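Side-chain contacts in metallocarboxypeptidase (PDB 3DWC), which probably acts as a metal-dependent carboxypeptidase of the M32 family, releasing C-terminal amino acids other than proline with broad specificity: residues L263-I266 with H267-H271; L294-H297 with E298-L302; K211-A214 with L215-F219; C240-S243 with K244-R248; H271-Y274 with E275-G279. All blocks are in the same frame, centred on the assembly; numbering follows the deposited sequence.

Contact 1: L263-I266 with H267-H271. With CO (cobalt (II) ion), chain Q.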
loop_
_atom_site.group_PDB
_atom_site.type_symbol
_atom_site.label_atom_id
_atom_site.label_comp_id
_atom_site.label_asym_id
_atom_site.label_seq_id
_atom_site.Cartn_x
_atom_site.Cartn_y
_atom_site.Cartn_z
ATOM N N LEU B 263 4.079 -24.907 -5.365
ATOM C CA LEU B 263 4.890 -24.684 -6.544
ATOM C C LEU B 263 4.791 -23.254 -7.084
ATOM O O LEU B 263 5.770 -22.697 -7.623
ATOM C CB LEU B 263 4.575 -25.695 -7.629
ATOM C CG LEU B 263 5.251 -27.058 -7.494
ATOM C CD1 LEU B 263 5.339 -27.569 -6.058
ATOM C CD2 LEU B 263 4.358 -27.960 -8.300
ATOM N N GLY B 264 3.606 -22.689 -6.974
ATOM C CA GLY B 264 3.402 -21.254 -7.244
ATOM C C GLY B 264 4.253 -20.324 -6.397
ATOM O O GLY B 264 4.874 -19.413 -6.896
ATOM N N VAL B 265 4.282 -20.543 -5.105
ATOM C CA VAL B 265 5.157 -19.752 -4.246
ATOM C C VAL B 265 6.635 -19.937 -4.570
ATOM O O VAL B 265 7.390 -18.980 -4.572
ATOM C CB VAL B 265 4.886 -20.053 -2.771
ATOM C CG1 VAL B 265 6.025 -19.621 -1.854
ATOM C CG2 VAL B 265 3.573 -19.381 -2.384
ATOM N N ILE B 266 7.030 -21.155 -4.881
ATOM C CA ILE B 266 8.420 -21.453 -5.263
ATOM C C ILE B 266 8.776 -20.654 -6.547
ATOM O O ILE B 266 9.791 -19.992 -6.637
ATOM C CB ILE B 266 8.648 -22.996 -5.408
ATOM C CG1 ILE B 266 8.676 -23.656 -4.030
ATOM C CG2 ILE B 266 10.016 -23.291 -6.153
ATOM C CD1 ILE B 266 8.670 -25.203 -4.011
ATOM N N HIS B 267 7.911 -20.716 -7.527
ATOM C CA HIS B 267 8.041 -19.925 -8.759
ATOM C C HIS B 267 8.245 -18.415 -8.477
ATOM O O HIS B 267 9.172 -17.782 -8.967
ATOM C CB HIS B 267 6.763 -20.156 -9.607
ATOM C CG HIS B 267 6.821 -19.523 -10.954
ATOM N ND1 HIS B 267 7.108 -20.239 -12.098
ATOM C CD2 HIS B 267 6.667 -18.235 -11.341
ATOM C CE1 HIS B 267 7.153 -19.410 -13.132
ATOM N NE2 HIS B 267 6.889 -18.188 -12.695
ATOM N N GLU B 268 7.360 -17.824 -7.676
ATOM C CA GLU B 268 7.453 -16.408 -7.388
ATOM C C GLU B 268 8.645 -16.080 -6.530
ATOM O O GLU B 268 9.238 -15.048 -6.691
ATOM C CB GLU B 268 6.181 -15.926 -6.711
ATOM C CG GLU B 268 4.949 -16.138 -7.521
ATOM C CD GLU B 268 4.987 -15.495 -8.903
ATOM O OE1 GLU B 268 5.607 -14.422 -9.059
ATOM O OE2 GLU B 268 4.345 -16.057 -9.845
ATOM N N THR B 269 9.011 -16.972 -5.635
ATOM C CA THR B 269 10.223 -16.801 -4.868
ATOM C C THR B 269 11.424 -16.780 -5.808
ATOM O O THR B 269 12.354 -16.021 -5.594
ATOM C CB THR B 269 10.331 -17.855 -3.755
ATOM O OG1 THR B 269 9.227 -17.699 -2.896
ATOM C CG2 THR B 269 11.652 -17.725 -2.892
ATOM N N GLY B 270 11.404 -17.566 -6.875
ATOM C CA GLY B 270 12.529 -17.524 -7.823
ATOM C C GLY B 270 12.664 -16.148 -8.486
ATOM O O GLY B 270 13.764 -15.675 -8.659
ATOM N N HIS B 271 11.539 -15.552 -8.905
ATOM C CA HIS B 271 11.487 -14.148 -9.372
ATOM C C HIS B 271 12.027 -13.187 -8.282
ATOM O O HIS B 271 12.906 -12.347 -8.546
ATOM C CB HIS B 271 10.049 -13.724 -9.724
ATOM C CG HIS B 271 9.512 -14.261 -11.021
ATOM N ND1 HIS B 271 10.107 -14.035 -12.240
ATOM C CD2 HIS B 271 8.365 -14.923 -11.295
ATOM C CE1 HIS B 271 9.398 -14.612 -13.199
ATOM N NE2 HIS B 271 8.329 -15.145 -12.651
HETATM CO CO CO Q . 6.759 -16.228 -13.732
HETATM O O HOH W 1 4.981 -15.660 -12.463
HETATM O O HOH W 2 5.563 -16.904 -14.894
HETATM O O HOH W 3 6.001 -14.569 -14.926
#

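Contact 2: L294-H297 with E298-L302. With CO (cobalt (II) ion), chain Q.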
loop_
_atom_site.group_PDB
_atom_site.type_symbol
_atom_site.label_atom_id
_atom_site.label_comp_id
_atom_site.label_asym_id
_atom_site.label_seq_id
_atom_site.Cartn_x
_atom_site.Cartn_y
_atom_site.Cartn_z
ATOM N N LEU B 294 12.354 -10.568 -19.715
ATOM C CA LEU B 294 11.331 -11.430 -19.155
ATOM C C LEU B 294 11.735 -12.870 -19.268
ATOM O O LEU B 294 11.381 -13.670 -18.412
ATOM C CB LEU B 294 9.966 -11.236 -19.805
ATOM C CG LEU B 294 8.979 -10.291 -19.127
ATOM C CD1 LEU B 294 9.596 -8.921 -18.732
ATOM C CD2 LEU B 294 7.778 -10.050 -20.068
ATOM N N GLY B 295 12.498 -13.211 -20.309
ATOM C CA GLY B 295 13.036 -14.554 -20.443
ATOM C C GLY B 295 14.100 -14.822 -19.373
ATOM O O GLY B 295 14.152 -15.904 -18.775
ATOM N N VAL B 296 14.962 -13.855 -19.122
ATOM C CA VAL B 296 15.881 -14.021 -18.002
ATOM C C VAL B 296 15.132 -14.094 -16.666
ATOM O O VAL B 296 15.425 -14.973 -15.875
ATOM C CB VAL B 296 17.039 -12.980 -18.009
ATOM C CG1 VAL B 296 17.935 -13.158 -16.764
ATOM C CG2 VAL B 296 17.811 -13.093 -19.310
ATOM N N HIS B 297 14.071 -13.309 -16.484
ATOM C CA HIS B 297 13.297 -13.338 -15.229
ATOM C C HIS B 297 12.600 -14.690 -15.030
ATOM O O HIS B 297 12.735 -15.335 -13.971
ATOM C CB HIS B 297 12.281 -12.195 -15.213
ATOM C CG HIS B 297 12.203 -11.492 -13.906
ATOM N ND1 HIS B 297 12.110 -12.167 -12.711
ATOM C CD2 HIS B 297 12.341 -10.185 -13.594
ATOM C CE1 HIS B 297 12.095 -11.296 -11.719
ATOM N NE2 HIS B 297 12.239 -10.081 -12.229
ATOM N N GLU B 298 11.890 -15.141 -16.065
ATOM C CA GLU B 298 11.160 -16.413 -16.024
ATOM C C GLU B 298 12.155 -17.571 -15.978
ATOM O O GLU B 298 11.827 -18.644 -15.481
ATOM C CB GLU B 298 10.189 -16.520 -17.229
ATOM C CG GLU B 298 9.293 -17.733 -17.192
ATOM C CD GLU B 298 8.183 -17.649 -16.141
ATOM O OE1 GLU B 298 7.260 -18.505 -16.177
ATOM O OE2 GLU B 298 8.201 -16.726 -15.315
ATOM N N GLY B 299 13.400 -17.331 -16.410
ATOM C CA GLY B 299 14.474 -18.283 -16.193
ATOM C C GLY B 299 14.838 -18.494 -14.733
ATOM O O GLY B 299 15.207 -19.607 -14.308
ATOM N N GLN B 300 14.771 -17.431 -13.956
ATOM C CA GLN B 300 14.901 -17.522 -12.522
ATOM C C GLN B 300 13.698 -18.158 -11.821
ATOM O O GLN B 300 13.868 -18.959 -10.899
ATOM C CB GLN B 300 15.199 -16.138 -11.948
ATOM C CG GLN B 300 16.399 -15.397 -12.608
ATOM C CD GLN B 300 17.602 -16.251 -12.929
ATOM O OE1 GLN B 300 18.325 -16.714 -12.037
ATOM N NE2 GLN B 300 17.812 -16.501 -14.222
ATOM N N SER B 301 12.479 -17.827 -12.207
ATOM C CA SER B 301 11.339 -18.471 -11.565
ATOM C C SER B 301 11.347 -19.978 -11.838
ATOM O O SER B 301 11.034 -20.826 -10.966
ATOM C CB SER B 301 10.058 -17.836 -12.071
ATOM O OG SER B 301 10.064 -17.866 -13.474
ATOM N N LEU B 302 11.644 -20.321 -13.076
ATOM C CA LEU B 302 11.589 -21.724 -13.516
ATOM C C LEU B 302 12.798 -22.535 -13.107
ATOM O O LEU B 302 12.735 -23.755 -12.960
ATOM C CB LEU B 302 11.328 -21.814 -15.011
ATOM C CG LEU B 302 9.952 -21.286 -15.431
ATOM C CD1 LEU B 302 9.839 -21.266 -16.958
ATOM C CD2 LEU B 302 8.817 -22.074 -14.834
HETATM CO CO CO Q . 6.759 -16.228 -13.732
HETATM O O HOH W 2 5.563 -16.904 -14.894
HETATM O O HOH W 1 4.981 -15.660 -12.463
HETATM O O HOH W 3 6.001 -14.569 -14.926
#

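Contact 3: K211-A214 with L215-F219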
loop_
_atom_site.group_PDB
_atom_site.type_symbol
_atom_site.label_atom_id
_atom_site.label_comp_id
_atom_site.label_asym_id
_atom_site.label_seq_id
_atom_site.Cartn_x
_atom_site.Cartn_y
_atom_site.Cartn_z
ATOM N N LYS B 211 -1.826 -24.155 7.531
ATOM C CA LYS B 211 -0.678 -25.054 7.464
ATOM C C LYS B 211 0.014 -24.931 6.080
ATOM O O LYS B 211 1.250 -24.997 5.969
ATOM C CB LYS B 211 -1.130 -26.488 7.778
ATOM C CG LYS B 211 -1.671 -26.677 9.240
ATOM C CD LYS B 211 -2.234 -28.082 9.451
ATOM C CE LYS B 211 -3.097 -28.237 10.714
ATOM N NZ LYS B 211 -2.417 -28.997 11.727
ATOM N N GLN B 212 -0.785 -24.713 5.032
ATOM C CA GLN B 212 -0.242 -24.397 3.682
ATOM C C GLN B 212 0.617 -23.144 3.663
ATOM O O GLN B 212 1.686 -23.104 3.045
ATOM C CB GLN B 212 -1.387 -24.229 2.689
ATOM C CG GLN B 212 -1.997 -25.553 2.333
ATOM C CD GLN B 212 -2.871 -25.465 1.113
ATOM O OE1 GLN B 212 -2.424 -25.058 0.045
ATOM N NE2 GLN B 212 -4.119 -25.873 1.258
ATOM N N GLU B 213 0.140 -22.112 4.338
ATOM C CA GLU B 213 0.882 -20.880 4.437
ATOM C C GLU B 213 2.169 -21.091 5.201
ATOM O O GLU B 213 3.241 -20.600 4.807
ATOM C CB GLU B 213 0.046 -19.825 5.132
ATOM C CG GLU B 213 0.799 -18.534 5.226
ATOM C CD GLU B 213 -0.024 -17.412 5.818
ATOM O OE1 GLU B 213 0.621 -16.529 6.431
ATOM O OE2 GLU B 213 -1.296 -17.417 5.647
ATOM N N ALA B 214 2.091 -21.813 6.315
ATOM C CA ALA B 214 3.300 -22.077 7.068
ATOM C C ALA B 214 4.342 -22.858 6.254
ATOM O O ALA B 214 5.572 -22.577 6.318
ATOM C CB ALA B 214 2.957 -22.805 8.382
ATOM N N LEU B 215 3.881 -23.843 5.506
ATOM C CA LEU B 215 4.744 -24.620 4.623
ATOM C C LEU B 215 5.403 -23.785 3.516
ATOM O O LEU B 215 6.603 -23.932 3.211
ATOM C CB LEU B 215 3.967 -25.781 4.009
ATOM C CG LEU B 215 4.794 -26.786 3.206
ATOM C CD1 LEU B 215 5.937 -27.456 4.039
ATOM C CD2 LEU B 215 3.924 -27.811 2.611
ATOM N N CYS B 216 4.614 -22.912 2.924
ATOM C CA CYS B 216 5.104 -21.992 1.921
ATOM C C CYS B 216 6.201 -21.076 2.475
ATOM O O CYS B 216 7.235 -20.906 1.831
ATOM C CB CYS B 216 3.932 -21.188 1.364
ATOM S SG CYS B 216 2.855 -22.121 0.187
ATOM N N ARG B 217 5.974 -20.469 3.638
ATOM C CA ARG B 217 6.982 -19.620 4.260
ATOM C C ARG B 217 8.220 -20.413 4.566
ATOM O O ARG B 217 9.312 -19.866 4.531
ATOM C CB ARG B 217 6.496 -18.991 5.577
ATOM C CG ARG B 217 5.376 -17.998 5.385
ATOM C CD ARG B 217 4.916 -17.324 6.693
ATOM N NE ARG B 217 3.842 -16.448 6.262
ATOM C CZ ARG B 217 4.004 -15.196 5.833
ATOM N NH1 ARG B 217 5.201 -14.599 5.876
ATOM N NH2 ARG B 217 2.927 -14.534 5.403
ATOM N N PHE B 218 8.041 -21.677 4.966
ATOM C CA PHE B 218 9.172 -22.535 5.266
ATOM C C PHE B 218 10.001 -22.653 3.999
ATOM O O PHE B 218 11.207 -22.520 4.038
ATOM C CB PHE B 218 8.747 -23.919 5.756
ATOM C CG PHE B 218 9.894 -24.873 5.881
ATOM C CD1 PHE B 218 10.773 -24.777 6.933
ATOM C CD2 PHE B 218 10.123 -25.841 4.913
ATOM C CE1 PHE B 218 11.858 -25.629 7.027
ATOM C CE2 PHE B 218 11.184 -26.695 5.008
ATOM C CZ PHE B 218 12.048 -26.611 6.061
ATOM N N PHE B 219 9.344 -22.836 2.855
ATOM C CA PHE B 219 10.084 -22.931 1.624
ATOM C C PHE B 219 10.688 -21.637 1.154
ATOM O O PHE B 219 11.821 -21.649 0.647
ATOM C CB PHE B 219 9.348 -23.715 0.549
ATOM C CG PHE B 219 9.385 -25.200 0.790
ATOM C CD1 PHE B 219 10.492 -25.945 0.402
ATOM C CD2 PHE B 219 8.324 -25.857 1.410
ATOM C CE1 PHE B 219 10.537 -27.338 0.632
ATOM C CE2 PHE B 219 8.354 -27.208 1.613
ATOM C CZ PHE B 219 9.465 -27.960 1.235
#

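Contact 4: C240-S243 with K244-R248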
loop_
_atom_site.group_PDB
_atom_site.type_symbol
_atom_site.label_atom_id
_atom_site.label_comp_id
_atom_site.label_asym_id
_atom_site.label_seq_id
_atom_site.Cartn_x
_atom_site.Cartn_y
_atom_site.Cartn_z
ATOM N N CYS B 240 4.610 -11.611 -8.270
ATOM C CA CYS B 240 5.755 -11.082 -7.536
ATOM C C CYS B 240 5.773 -9.597 -7.870
ATOM O O CYS B 240 5.940 -9.203 -9.042
ATOM C CB CYS B 240 7.048 -11.735 -8.062
ATOM S SG CYS B 240 8.601 -11.101 -7.377
ATOM N N GLY B 241 5.602 -8.755 -6.872
ATOM C CA GLY B 241 5.550 -7.332 -7.172
ATOM C C GLY B 241 6.178 -6.408 -6.157
ATOM O O GLY B 241 7.070 -6.800 -5.428
ATOM N N ASN B 242 5.686 -5.161 -6.161
ATOM C CA ASN B 242 6.279 -4.084 -5.434
ATOM C C ASN B 242 7.705 -3.772 -5.891
ATOM O O ASN B 242 7.969 -3.828 -7.072
ATOM C CB ASN B 242 6.186 -4.320 -3.931
ATOM C CG ASN B 242 6.042 -3.036 -3.175
ATOM O OD1 ASN B 242 5.424 -2.097 -3.663
ATOM N ND2 ASN B 242 6.610 -2.976 -1.989
ATOM N N SER B 243 8.614 -3.432 -4.971
ATOM C CA SER B 243 9.898 -2.857 -5.306
ATOM C C SER B 243 11.064 -3.735 -4.833
ATOM O O SER B 243 10.904 -4.621 -3.978
ATOM C CB SER B 243 9.989 -1.486 -4.639
ATOM O OG SER B 243 9.095 -0.560 -5.239
ATOM N N LYS B 244 12.234 -3.509 -5.402
ATOM C CA LYS B 244 13.426 -4.349 -5.110
ATOM C C LYS B 244 13.861 -4.394 -3.642
ATOM O O LYS B 244 14.381 -5.414 -3.144
ATOM C CB LYS B 244 14.602 -3.909 -5.976
ATOM C CG LYS B 244 14.364 -4.160 -7.461
ATOM C CD LYS B 244 15.674 -4.023 -8.246
ATOM C CE LYS B 244 15.458 -3.527 -9.678
ATOM N NZ LYS B 244 14.627 -4.450 -10.479
ATOM N N GLU B 245 13.680 -3.277 -2.958
ATOM C CA GLU B 245 13.926 -3.183 -1.509
ATOM C C GLU B 245 12.821 -3.792 -0.647
ATOM O O GLU B 245 12.960 -3.876 0.577
ATOM C CB GLU B 245 14.124 -1.702 -1.092
ATOM C CG GLU B 245 15.106 -0.939 -1.960
ATOM C CD GLU B 245 14.493 -0.253 -3.158
ATOM O OE1 GLU B 245 15.233 0.568 -3.747
ATOM O OE2 GLU B 245 13.304 -0.520 -3.527
ATOM N N ASP B 246 11.719 -4.210 -1.271
ATOM C CA ASP B 246 10.528 -4.551 -0.546
ATOM C C ASP B 246 9.706 -5.389 -1.502
ATOM O O ASP B 246 8.735 -4.915 -2.070
ATOM C CB ASP B 246 9.828 -3.230 -0.114
ATOM C CG ASP B 246 8.609 -3.458 0.764
ATOM O OD1 ASP B 246 8.101 -4.621 0.803
ATOM O OD2 ASP B 246 8.131 -2.447 1.386
ATOM N N VAL B 247 10.121 -6.654 -1.696
ATOM C CA VAL B 247 9.562 -7.503 -2.749
ATOM C C VAL B 247 8.419 -8.307 -2.142
ATOM O O VAL B 247 8.605 -8.967 -1.145
ATOM C CB VAL B 247 10.623 -8.468 -3.344
ATOM C CG1 VAL B 247 9.928 -9.465 -4.428
ATOM C CG2 VAL B 247 11.727 -7.702 -3.920
ATOM N N ARG B 248 7.243 -8.207 -2.731
ATOM C CA ARG B 248 6.022 -8.713 -2.172
ATOM C C ARG B 248 5.388 -9.675 -3.198
ATOM O O ARG B 248 4.985 -9.263 -4.288
ATOM C CB ARG B 248 5.050 -7.557 -1.831
ATOM C CG ARG B 248 5.669 -6.568 -0.850
ATOM C CD ARG B 248 4.668 -5.600 -0.273
ATOM N NE ARG B 248 5.340 -4.652 0.613
ATOM C CZ ARG B 248 4.701 -3.687 1.249
ATOM N NH1 ARG B 248 3.406 -3.560 1.096
ATOM N NH2 ARG B 248 5.366 -2.797 1.963
HETATM O O HOH W 4 7.475 -0.324 -1.027
#

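Contact 5: H271-Y274 with E275-G279. With CO (cobalt (II) ion), chain Q.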
loop_
_atom_site.group_PDB
_atom_site.type_symbol
_atom_site.label_atom_id
_atom_site.label_comp_id
_atom_site.label_asym_id
_atom_site.label_seq_id
_atom_site.Cartn_x
_atom_site.Cartn_y
_atom_site.Cartn_z
ATOM N N HIS B 271 11.539 -15.552 -8.905
ATOM C CA HIS B 271 11.487 -14.148 -9.372
ATOM C C HIS B 271 12.027 -13.187 -8.282
ATOM O O HIS B 271 12.906 -12.347 -8.546
ATOM C CB HIS B 271 10.049 -13.724 -9.724
ATOM C CG HIS B 271 9.512 -14.261 -11.021
ATOM N ND1 HIS B 271 10.107 -14.035 -12.240
ATOM C CD2 HIS B 271 8.365 -14.923 -11.295
ATOM C CE1 HIS B 271 9.398 -14.612 -13.199
ATOM N NE2 HIS B 271 8.329 -15.145 -12.651
ATOM N N ALA B 272 11.530 -13.353 -7.041
ATOM C CA ALA B 272 11.895 -12.505 -5.908
ATOM C C ALA B 272 13.377 -12.465 -5.645
ATOM O O ALA B 272 13.931 -11.397 -5.308
ATOM C CB ALA B 272 11.161 -12.965 -4.628
ATOM N N LYS B 273 14.028 -13.613 -5.754
ATOM C CA LYS B 273 15.473 -13.673 -5.460
ATOM C C LYS B 273 16.229 -12.825 -6.457
ATOM O O LYS B 273 17.225 -12.183 -6.120
ATOM C CB LYS B 273 15.980 -15.114 -5.525
ATOM C CG LYS B 273 15.450 -16.066 -4.386
ATOM C CD LYS B 273 15.904 -15.632 -2.977
ATOM C CE LYS B 273 17.436 -15.836 -2.770
ATOM N NZ LYS B 273 17.872 -15.375 -1.421
ATOM N N TYR B 274 15.764 -12.797 -7.693
ATOM C CA TYR B 274 16.375 -11.938 -8.697
ATOM C C TYR B 274 16.211 -10.465 -8.301
ATOM O O TYR B 274 17.214 -9.715 -8.199
ATOM C CB TYR B 274 15.785 -12.242 -10.072
ATOM C CG TYR B 274 16.473 -11.689 -11.311
ATOM C CD1 TYR B 274 17.690 -11.019 -11.274
ATOM C CD2 TYR B 274 15.898 -11.887 -12.538
ATOM C CE1 TYR B 274 18.307 -10.550 -12.505
ATOM C CE2 TYR B 274 16.476 -11.407 -13.734
ATOM C CZ TYR B 274 17.687 -10.756 -13.696
ATOM O OH TYR B 274 18.243 -10.331 -14.873
ATOM N N GLU B 275 14.962 -10.074 -8.027
ATOM C CA GLU B 275 14.644 -8.706 -7.612
ATOM C C GLU B 275 15.411 -8.269 -6.346
ATOM O O GLU B 275 15.965 -7.149 -6.320
ATOM C CB GLU B 275 13.123 -8.533 -7.457
ATOM C CG GLU B 275 12.358 -8.669 -8.792
ATOM C CD GLU B 275 12.677 -7.526 -9.760
ATOM O OE1 GLU B 275 12.765 -7.726 -10.994
ATOM O OE2 GLU B 275 12.865 -6.405 -9.278
ATOM N N GLN B 276 15.519 -9.147 -5.331
ATOM C CA GLN B 276 16.135 -8.779 -4.054
ATOM C C GLN B 276 17.631 -8.658 -4.148
ATOM O O GLN B 276 18.263 -8.065 -3.252
ATOM C CB GLN B 276 15.839 -9.826 -2.938
ATOM C CG GLN B 276 14.393 -9.845 -2.466
ATOM C CD GLN B 276 14.213 -10.567 -1.146
ATOM O OE1 GLN B 276 14.889 -11.598 -0.851
ATOM N NE2 GLN B 276 13.346 -9.991 -0.295
ATOM N N ASN B 277 18.210 -9.298 -5.170
ATOM C CA ASN B 277 19.634 -9.295 -5.365
ATOM C C ASN B 277 20.096 -8.659 -6.653
ATOM O O ASN B 277 21.248 -8.874 -7.058
ATOM C CB ASN B 277 20.167 -10.711 -5.257
ATOM C CG ASN B 277 19.933 -11.280 -3.900
ATOM O OD1 ASN B 277 20.705 -11.010 -2.985
ATOM N ND2 ASN B 277 18.830 -12.006 -3.734
ATOM N N CYS B 278 19.252 -7.828 -7.253
ATOM C CA CYS B 278 19.567 -7.263 -8.553
ATOM C C CYS B 278 20.666 -6.223 -8.428
ATOM O O CYS B 278 20.520 -5.252 -7.698
ATOM C CB CYS B 278 18.307 -6.685 -9.238
ATOM S SG CYS B 278 18.537 -6.419 -11.011
ATOM N N GLY B 279 21.769 -6.411 -9.146
ATOM C CA GLY B 279 22.757 -5.343 -9.298
ATOM C C GLY B 279 22.700 -4.620 -10.627
ATOM O O GLY B 279 21.774 -4.777 -11.380
HETATM CO CO CO Q . 6.759 -16.228 -13.732
HETATM O O HOH W 5 17.401 -12.756 -1.254
HETATM O O HOH W 2 5.563 -16.904 -14.894
HETATM O O HOH W 1 4.981 -15.660 -12.463
HETATM O O HOH W 3 6.001 -14.569 -14.926
#

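Contact 1: L263-I266 with H267-H271
T269 turns its hydroxyl back onto the carbonyl of V265, one helical turn earlier, inside the helix that carries the HExxH motif of this metallopeptidase. OG1 stands beside the backbone N of T269 (chi1 -61°) and donates to V265 O at 2.8 Å. The same oxygen also accepts from T269 N at 2.8 Å, and the two donors come from opposite faces of the carbonyl plane, the hydroxyl from well above it. The V265 and T269 side chains cross obliquely, with CG1 of V265 3.9 Å from OG1 of T269. H267 is set the other way: its CG is anti to the backbone N (chi1 -174°), which swings the ring off the helix and leaves only CB against L263 O and G264 O. H267 ND1 is hydrogen-bonded to E305, a second-shell carboxylate that fixes the ring's rotation while NE2 faces the cobalt ion. E268, predicted to be the proton donor/acceptor, bends at chi2, with CG 3.3 Å from G264 O. H267 NE2 and H271 NE2 each lie 2.2 Å from the cobalt, and water 1, one of three water ligands, donates to E268 OE2 at 2.7 Å.

Contact 2: L294-H297 with E298-L302
E298 starts the second turn with its amide bonded to L294 O at 2.8 Å, and its CB rests against the same carbonyl oxygen. Its CG is anti to the backbone N (chi1 -174°) and the chain bends at chi2, which carries the carboxylate out to the cobalt ion. OE2 makes the metal bond at 2.2 Å, whereas OE1 is 3.4 Å from the cobalt, so the carboxylate coordinates through one oxygen. E298 is the third protein ligand of a zincin-type site, the glutamate that follows the HExxH helix on a separate helix and completes the protein ligands with H267 and H271. G299, the next residue, has no side chain and continues the helix through its amide, which donates to G295 O. Q300 folds back along the helix until NE2 meets V296 O at 3.3 Å. That oxygen lies in the plane of the Q300 amide, and the N-H points at it with an angle of 161°. Q300 N reaches V296 O from the opposite face of the carbonyl, giving the oxygen two donors from one residue. The other end of the Q300 amide, OE1, accepts from W467 and Q462, which fixes how the group is flipped. S301 places OG between its backbone N and carbonyl carbon (chi1 53°), and OG donates to E298 O at 2.8 Å. L302 N approaches E298 O from the same face of that carbonyl, at 2.9 Å.

Contact 3: K211-A214 with L215-F219
R217 reaches back one turn to E213 along the helix, an i to i+4 salt bridge. Its CB lies 3.7 Å from E213 O, and CG packs closer to that oxygen, at 3.4 Å, because it stands beside the backbone N (chi1 -67°). From CG to NE the chain is extended and runs alongside the E213 side chain, both pointing the same way. CD is still 4.1 Å from E213 O, but at NE the partner changes to the carboxylate. NE and NH2 are each 3.2 Å from E213 OE1, so a single oxygen takes both N-H groups from the side edge of the guanidinium, 13° out of its plane. The carboxylate is turned 51° from that plane: NE uses the anti lone pair of OE1, whereas NH2 meets the oxygen from above the carboxylate plane. NH2 has a further, weak bond to L232 O on strand 230-234. F227 lies against R217 and Y253 against E213. Elsewhere on this helix, 209-222, C216 packs on V265 and S261 of helix 259-276, while A214, L215 and F218 pack on Y325 of helix 312-326.

Contact 4: C240-S243 with K244-R248
Positive phi at N242 (62°), with chi1 at -147°, turns its amide across to the returning strand, where ND2 donates to D246 O at 2.9 Å. The donor is in the plane of that carbonyl, although the oxygen is tilted 24° from the N242 amide plane. S243 N also donates to D246 O, from above the carbonyl plane at 3.3 Å. N242 and R248 run side by side, and ND2 sits over one face of the guanidinium, two donors packed without a hydrogen bond. R248 keeps its NE for D246 OD1, at 2.8 Å in the guanidinium plane, and NH2 for OD2, a side-on salt bridge. Water 4 links N242 ND2 to D246 OD2. These groups close a beta hairpin with a type I turn from S243 to D246; G241 with R248 and S243 with D246 are its hydrogen-bonded antiparallel pairs, G241 N being 2.7 Å from R248 O. On the other face C240 SG touches V247 CG1 at 3.6 Å. R248 reaches W28 of helix 3-32 by cation-pi and D29 of the second subunit by a salt bridge. Strand 246-251 lies between strands 240-241 and 230-234, while C240 and V247 pack on helix 259-276.

Contact 5: H271-Y274 with E275-G279
N277, the first residue to leave the helix, bends its side-chain amide back onto K273 O, hydrogen-bonded through ND2 at 2.9 Å. The geometry is close to ideal: the oxygen lies in the N277 amide plane, the donor sits on a lone pair in the carbonyl plane, and the N-H points at it at 167°. CG of N277 stands beside its own backbone N (chi1 -63°), which turns the amide back along the helix; that backbone N gives a weak bond to K273 O and another bond to Y274 O. The K273 and N277 side chains lie side by side, and water 5 joins their ends, accepting from K273 NZ at 2.7 Å and from N277 ND2, and donating to Q276 OE1, while Q276 NE2 donates to D226 O. This is the C-terminal end of helix 259-276, bearing the HExxH motif. Past N277, C278 SG makes an oblique sulfur-aromatic contact with the Y274 ring, 5.2 Å from its centroid and 46° off the normal. Y274 OH is hydrogen-bonded to R292 N. E275 N bonds to H271 O at 3.1 Å, while E275 OE1 has a hydrogen bond to H297 NE2 and OE2 a salt bridge to K244 NZ.

How the contacts relate
Along the chain the order is contact 3, contact 4, contact 1, contact 5, contact 2. Contacts 1 and 5 are successive parts of helix 259-276, with centres about 12 Å apart. Contact 2, on helix 294-309, lies about 11 Å from each and meets them at the cobalt, which takes two protein ligands from contact 1, one of them shared with contact 5, and the third from contact 2. These three build the metal site, and contact 4, a hairpin about 9 Å from contact 5 between centres, flanks it, with C240 beside the predicted catalytic E268. Contact 3 lies about 23 Å between centres from contact 2, but its C216 still packs on V265 of the metal-bearing helix.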